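Long-range contacts in arsenite methyltransferase (Chlamydomonas reinhardtii, PDB 5EVJ), which probably methylates trivalent arsenic, transferring methyl groups from S-adenosyl-L-methionine to arsenic triglutathione to give mono-, di- and trimethylated products: residues 72-77 and 198-203; 270-275 and 304-309. The protein carries 15 engineered substitutions. One frame throughout, in Å; residues are numbered along the deposited sequence.

Overall arrangement
From the N terminus the chain passes helix 65-69 and enters the loop that holds residues 72-77. Contact 1 closes about 120 residues later, when strand 193-202, the fifth parallel strand of the methyltransferase sheet, returns to this loop. The chain then adds strands 243-249 and 266-274. Contact 2 closes a much shorter loop, from strand 266-274 to residues 304-309, the end of strand 303-305 and the turn that leads to strand 310-313. The two loops follow one another in series. They neither nest nor cross. Strands 193-202 and 266-274 are neighbours, so both contacts reach the same central sheet, and their centres lie about 15 Å apart.

Contact 1. Residues 72-77 and 198-203; sequences WGCGNP and SDVYVD. Engineered in segment 72-77: Trp72 (natural residue Tyr).
Cys74 and Pro77 reach from the loop 72-77 to the strand residues Ser198, Asp199 and Val200. The sulphur of Cys74 sits over the strand backbone, with SG 3.8 Å from CA of Asp199. It also meets one branch of Val200, with SG 4.1 Å from CG2. In Cys74 the sulphur lies between the backbone N and the carbonyl carbon (chi1 54°). From there SG forms the disulfide with Cys170, just past the end of strand 163-169, which neighbours strand 193-202.

Ser198 takes the same first torsion (chi1 58°) and points its hydroxyl into the loop. Its OG lies 3.8 Å from O of Cys74 and 4.0 Å from CB of Pro77. The Pro77 ring comes in from the other end of the loop segment. Gly75 follows Cys74, and its CA faces the same hydroxyl. A side chain at Gly75 would run into the carbonyl O of Cys74 and into OG of Ser198. The Gly75 carbonyl accepts hydrogen bonds from Asn169 and Arg96.

The CB of Asp199 points away from the loop, and its carboxylate OD1 accepts a hydrogen bond from N of Val200 at 2.7 Å. Its OD2 takes weak bonds from N of Ile172 and N of Asn173.

The two segments meet by van der Waals packing; the disulfide ties the loop to Cys170, not to strand 193-202. The contact places a disulfide-linked loop beside two adjacent strands of the central sheet, whose strand order 3-2-1-4-5-7-6 is that of the Rossmann-like AdoMet-dependent methyltransferase fold.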
loop_
_atom_site.group_PDB
_atom_site.type_symbol
_atom_site.label_atom_id
_atom_site.label_comp_id
_atom_site.label_asym_id
_atom_site.label_seq_id
_atom_site.Cartn_x
_atom_site.Cartn_y
_atom_site.Cartn_z
ATOM N N TRP A 72 -7.048 -0.702 -15.478
ATOM C CA TRP A 72 -7.284 -2.022 -14.838
ATOM C C TRP A 72 -6.556 -2.264 -13.477
ATOM O O TRP A 72 -5.344 -2.531 -13.418
ATOM C CB TRP A 72 -7.060 -3.183 -15.844
ATOM C CG TRP A 72 -7.219 -4.593 -15.269
ATOM C CD1 TRP A 72 -8.397 -5.247 -14.991
ATOM C CD2 TRP A 72 -6.159 -5.511 -14.919
ATOM N NE1 TRP A 72 -8.128 -6.502 -14.486
ATOM C CE2 TRP A 72 -6.768 -6.689 -14.432
ATOM C CE3 TRP A 72 -4.751 -5.446 -14.965
ATOM C CZ2 TRP A 72 -6.016 -7.798 -13.997
ATOM C CZ3 TRP A 72 -4.008 -6.554 -14.526
ATOM C CH2 TRP A 72 -4.645 -7.708 -14.049
ATOM N N GLY A 73 -7.319 -2.187 -12.390
ATOM C CA GLY A 73 -6.800 -2.545 -11.092
ATOM C C GLY A 73 -7.847 -2.851 -10.049
ATOM O O GLY A 73 -9.014 -2.442 -10.150
ATOM N N CYS A 74 -7.394 -3.523 -8.999
ATOM C CA CYS A 74 -8.269 -3.998 -7.917
ATOM C C CYS A 74 -8.335 -3.045 -6.739
ATOM O O CYS A 74 -8.336 -3.474 -5.584
ATOM C CB CYS A 74 -7.881 -5.413 -7.438
ATOM S SG CYS A 74 -6.160 -5.734 -6.927
ATOM N N GLY A 75 -8.411 -1.750 -7.013
ATOM C CA GLY A 75 -8.460 -0.832 -5.904
ATOM C C GLY A 75 -8.014 0.575 -6.166
ATOM O O GLY A 75 -7.855 1.002 -7.318
ATOM N N ASN A 76 -7.844 1.299 -5.064
ATOM C CA ASN A 76 -7.471 2.697 -5.083
ATOM C C ASN A 76 -6.558 2.908 -3.896
ATOM O O ASN A 76 -6.929 3.634 -2.964
ATOM C CB ASN A 76 -8.716 3.585 -4.982
ATOM C CG ASN A 76 -9.404 3.788 -6.335
ATOM O OD1 ASN A 76 -8.794 4.259 -7.303
ATOM N ND2 ASN A 76 -10.676 3.453 -6.400
ATOM N N PRO A 77 -5.360 2.293 -3.945
ATOM C CA PRO A 77 -4.366 2.248 -2.904
ATOM C C PRO A 77 -3.542 3.545 -2.705
ATOM O O PRO A 77 -2.360 3.439 -2.482
ATOM C CB PRO A 77 -3.385 1.186 -3.433
ATOM C CG PRO A 77 -3.313 1.503 -4.891
ATOM C CD PRO A 77 -4.778 1.826 -5.225
ATOM N N SER A 198 -2.613 -2.783 -2.889
ATOM C CA SER A 198 -3.718 -3.703 -2.936
ATOM C C SER A 198 -3.380 -4.808 -3.908
ATOM O O SER A 198 -2.652 -4.600 -4.893
ATOM C CB SER A 198 -5.030 -2.990 -3.334
ATOM O OG SER A 198 -4.862 -2.355 -4.599
ATOM N N ASP A 199 -3.855 -5.999 -3.599
ATOM C CA ASP A 199 -3.607 -7.111 -4.481
ATOM C C ASP A 199 -4.604 -8.201 -4.135
ATOM O O ASP A 199 -5.441 -8.063 -3.210
ATOM C CB ASP A 199 -2.143 -7.588 -4.392
ATOM C CG ASP A 199 -1.616 -8.169 -5.740
ATOM O OD1 ASP A 199 -2.430 -8.705 -6.507
ATOM O OD2 ASP A 199 -0.390 -8.102 -6.059
ATOM N N VAL A 200 -4.551 -9.280 -4.880
ATOM C CA VAL A 200 -5.506 -10.357 -4.636
ATOM C C VAL A 200 -4.847 -11.513 -3.882
ATOM O O VAL A 200 -3.749 -11.933 -4.201
ATOM C CB VAL A 200 -6.130 -10.827 -5.946
ATOM C CG1 VAL A 200 -6.978 -12.065 -5.688
ATOM C CG2 VAL A 200 -6.994 -9.716 -6.521
ATOM N N TYR A 201 -5.509 -11.997 -2.852
ATOM C CA TYR A 201 -4.990 -13.139 -2.055
ATOM C C TYR A 201 -6.041 -14.232 -1.939
ATOM O O TYR A 201 -7.244 -13.991 -2.255
ATOM C CB TYR A 201 -4.595 -12.648 -0.637
ATOM C CG TYR A 201 -3.538 -11.575 -0.736
ATOM C CD1 TYR A 201 -3.905 -10.226 -0.882
ATOM C CD2 TYR A 201 -2.167 -11.894 -0.754
ATOM C CE1 TYR A 201 -2.949 -9.237 -1.050
ATOM C CE2 TYR A 201 -1.193 -10.886 -0.935
ATOM C CZ TYR A 201 -1.629 -9.565 -1.078
ATOM O OH TYR A 201 -0.730 -8.546 -1.200
ATOM N N VAL A 202 -5.621 -15.385 -1.390
ATOM C CA VAL A 202 -6.518 -16.511 -1.104
ATOM C C VAL A 202 -6.522 -16.898 0.379
ATOM O O VAL A 202 -5.544 -16.657 1.085
ATOM C CB VAL A 202 -6.082 -17.754 -1.904
ATOM C CG1 VAL A 202 -7.208 -18.818 -1.975
ATOM C CG2 VAL A 202 -5.632 -17.335 -3.289
ATOM N N ASP A 203 -7.598 -17.543 0.845
ATOM C CA ASP A 203 -7.653 -17.937 2.224
ATOM C C ASP A 203 -6.945 -19.273 2.432
ATOM O O ASP A 203 -6.807 -19.697 3.554
ATOM C CB ASP A 203 -9.085 -17.979 2.769
ATOM C CG ASP A 203 -9.881 -19.194 2.221
ATOM O OD1 ASP A 203 -9.545 -19.747 1.160
ATOM O OD2 ASP A 203 -10.860 -19.595 2.852
#

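Contact 2. Residues 270-275 and 304-309; sequences TYRLFK and YDLDDH
A bulged corner of the small sheet 303-305/310-313 meets strand 266-274 of the methyltransferase sheet, and Arg272 carries most of the contact with Tyr304 and Leu306. One nitrogen does the gripping. Arg272 NH1 donates to the carbonyl O of Leu306 at 2.9 Å, with a C=O...N angle of 123°. It also donates to Tyr304 OH at 3.0 Å, close to the guanidinium plane. The chain of Arg272 bends at chi3 (77°), which turns NE out of line with the preceding carbons.

Arg272 and Tyr304 meet tip to tip, their flat groups 66° apart. A water joins the same two ends: it accepts from Arg272 NH2 at 2.9 Å and lies 2.6 Å from Tyr304 OH, at the edge of the tyrosine ring. The strongest partner of Arg272 is Glu194 on strand 193-202, in a salt bridge through NE. An alanine here would probably leave Glu194 without its counter-charge and the Leu306 carbonyl and Tyr304 hydroxyl without their donor.

Next to this polar cluster, Leu306 CD1 packs against Phe274 CE2 at 4.1 Å, the two side chains crossing at a slant. Met327 of helix 322-329 touches both. Beyond the corner, Asp307 OD1 accepts from N of His309 at 2.8 Å and is also hydrogen-bonded to His310 ND1. Its OD2 forms a salt bridge with Arg243 of strand 243-249, the neighbour of 266-274.

The Asp307 to His309 bond closes an Asx turn, and Leu306 and Asp307 together face His310 in a classic beta bulge.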
loop_
_atom_site.group_PDB
_atom_site.type_symbol
_atom_site.label_atom_id
_atom_site.label_comp_id
_atom_site.label_asym_id
_atom_site.label_seq_id
_atom_site.Cartn_x
_atom_site.Cartn_y
_atom_site.Cartn_z
ATOM N N THR A 270 -5.877 -4.686 0.867
ATOM C CA THR A 270 -4.969 -3.555 0.881
ATOM C C THR A 270 -4.193 -3.739 2.160
ATOM O O THR A 270 -4.749 -3.727 3.269
ATOM C CB THR A 270 -5.685 -2.150 0.881
ATOM O OG1 THR A 270 -6.428 -1.946 -0.323
ATOM C CG2 THR A 270 -4.631 -1.014 0.925
ATOM N N TYR A 271 -2.897 -3.848 1.984
ATOM C CA TYR A 271 -1.964 -4.079 3.062
ATOM C C TYR A 271 -1.152 -2.843 3.345
ATOM O O TYR A 271 -0.830 -2.066 2.405
ATOM C CB TYR A 271 -0.962 -5.232 2.673
ATOM C CG TYR A 271 -1.493 -6.594 3.072
ATOM C CD1 TYR A 271 -1.688 -6.929 4.414
ATOM C CD2 TYR A 271 -1.790 -7.557 2.095
ATOM C CE1 TYR A 271 -2.158 -8.196 4.788
ATOM C CE2 TYR A 271 -2.251 -8.810 2.427
ATOM C CZ TYR A 271 -2.479 -9.119 3.776
ATOM O OH TYR A 271 -2.993 -10.352 4.066
ATOM N N ARG A 272 -0.723 -2.740 4.602
ATOM C CA ARG A 272 0.113 -1.688 5.077
ATOM C C ARG A 272 1.410 -2.258 5.628
ATOM O O ARG A 272 1.407 -3.002 6.618
ATOM C CB ARG A 272 -0.611 -0.868 6.122
ATOM C CG ARG A 272 -1.953 -0.361 5.583
ATOM C CD ARG A 272 -2.446 0.769 6.501
ATOM N NE ARG A 272 -1.747 2.044 6.282
ATOM C CZ ARG A 272 -2.232 3.263 6.563
ATOM N NH1 ARG A 272 -3.415 3.411 7.134
ATOM N NH2 ARG A 272 -1.523 4.381 6.245
ATOM N N LEU A 273 2.528 -1.871 5.001
ATOM C CA LEU A 273 3.813 -2.421 5.327
ATOM C C LEU A 273 4.737 -1.266 5.728
ATOM O O LEU A 273 5.396 -0.621 4.859
ATOM C CB LEU A 273 4.342 -3.160 4.140
ATOM C CG LEU A 273 4.080 -4.657 3.928
ATOM C CD1 LEU A 273 2.717 -5.142 4.403
ATOM C CD2 LEU A 273 4.327 -5.025 2.463
ATOM N N PHE A 274 4.814 -1.027 7.034
ATOM C CA PHE A 274 5.558 0.086 7.523
ATOM C C PHE A 274 6.933 -0.306 7.747
ATOM O O PHE A 274 7.189 -1.469 8.195
ATOM C CB PHE A 274 5.010 0.572 8.856
ATOM C CG PHE A 274 3.788 1.396 8.703
ATOM C CD1 PHE A 274 3.886 2.801 8.541
ATOM C CD2 PHE A 274 2.530 0.794 8.672
ATOM C CE1 PHE A 274 2.743 3.578 8.380
ATOM C CE2 PHE A 274 1.394 1.567 8.537
ATOM C CZ PHE A 274 1.464 2.976 8.393
ATOM N N LYS A 275 7.813 0.697 7.554
ATOM C CA LYS A 275 9.216 0.500 7.810
ATOM C C LYS A 275 9.678 1.382 8.974
ATOM O O LYS A 275 9.766 2.564 8.853
ATOM C CB LYS A 275 10.020 0.748 6.514
ATOM C CG LYS A 275 11.511 0.830 6.767
ATOM C CD LYS A 275 12.350 0.775 5.490
ATOM C CE LYS A 275 13.880 1.093 5.724
ATOM N NZ LYS A 275 14.629 1.077 4.366
ATOM N N TYR A 304 -9.621 8.342 12.301
ATOM C CA TYR A 304 -8.697 7.766 11.325
ATOM C C TYR A 304 -8.514 6.244 11.507
ATOM O O TYR A 304 -8.165 5.747 12.610
ATOM C CB TYR A 304 -7.354 8.406 11.553
ATOM C CG TYR A 304 -6.310 7.835 10.629
ATOM C CD1 TYR A 304 -6.304 8.176 9.279
ATOM C CD2 TYR A 304 -5.332 6.969 11.105
ATOM C CE1 TYR A 304 -5.344 7.651 8.417
ATOM C CE2 TYR A 304 -4.352 6.466 10.265
ATOM C CZ TYR A 304 -4.376 6.797 8.922
ATOM O OH TYR A 304 -3.438 6.276 8.079
ATOM N N ASP A 305 -8.754 5.498 10.464
ATOM C CA ASP A 305 -8.350 4.067 10.460
ATOM C C ASP A 305 -6.882 3.797 10.101
ATOM O O ASP A 305 -6.500 3.901 8.924
ATOM C CB ASP A 305 -9.239 3.269 9.493
ATOM C CG ASP A 305 -10.754 3.360 9.874
ATOM O OD1 ASP A 305 -11.104 3.182 11.072
ATOM O OD2 ASP A 305 -11.556 3.669 8.969
ATOM N N LEU A 306 -6.073 3.410 11.084
ATOM C CA LEU A 306 -4.782 2.842 10.772
ATOM C C LEU A 306 -5.011 1.556 9.978
ATOM O O LEU A 306 -4.401 1.311 8.932
ATOM C CB LEU A 306 -4.012 2.516 12.048
ATOM C CG LEU A 306 -2.693 1.714 11.870
ATOM C CD1 LEU A 306 -1.626 2.518 11.075
ATOM C CD2 LEU A 306 -2.126 1.425 13.266
ATOM N N ASP A 307 -5.806 0.652 10.526
ATOM C CA ASP A 307 -6.004 -0.657 9.855
ATOM C C ASP A 307 -7.347 -1.117 10.341
ATOM O O ASP A 307 -7.956 -0.419 11.153
ATOM C CB ASP A 307 -4.898 -1.667 10.195
ATOM C CG ASP A 307 -4.698 -1.852 11.679
ATOM O OD1 ASP A 307 -5.699 -2.059 12.413
ATOM O OD2 ASP A 307 -3.519 -1.827 12.135
ATOM N N ASP A 308 -7.793 -2.291 9.894
ATOM C CA ASP A 308 -9.145 -2.727 10.208
ATOM C C ASP A 308 -9.367 -3.147 11.664
ATOM O O ASP A 308 -10.489 -3.476 11.997
ATOM C CB ASP A 308 -9.573 -3.852 9.276
ATOM C CG ASP A 308 -8.715 -5.103 9.435
ATOM O OD1 ASP A 308 -7.851 -5.193 10.330
ATOM O OD2 ASP A 308 -8.892 -6.003 8.599
ATOM N N HIS A 309 -8.314 -3.153 12.500
ATOM C CA HIS A 309 -8.467 -3.369 13.989
ATOM C C HIS A 309 -8.121 -2.155 14.819
ATOM O O HIS A 309 -8.036 -2.239 16.043
ATOM C CB HIS A 309 -7.620 -4.560 14.459
ATOM C CG HIS A 309 -8.026 -5.830 13.791
ATOM N ND1 HIS A 309 -9.185 -6.506 14.122
ATOM C CD2 HIS A 309 -7.484 -6.504 12.755
ATOM C CE1 HIS A 309 -9.322 -7.557 13.342
ATOM N NE2 HIS A 309 -8.301 -7.585 12.506
HETATM O O HOH W 1 -2.770 6.898 5.602
#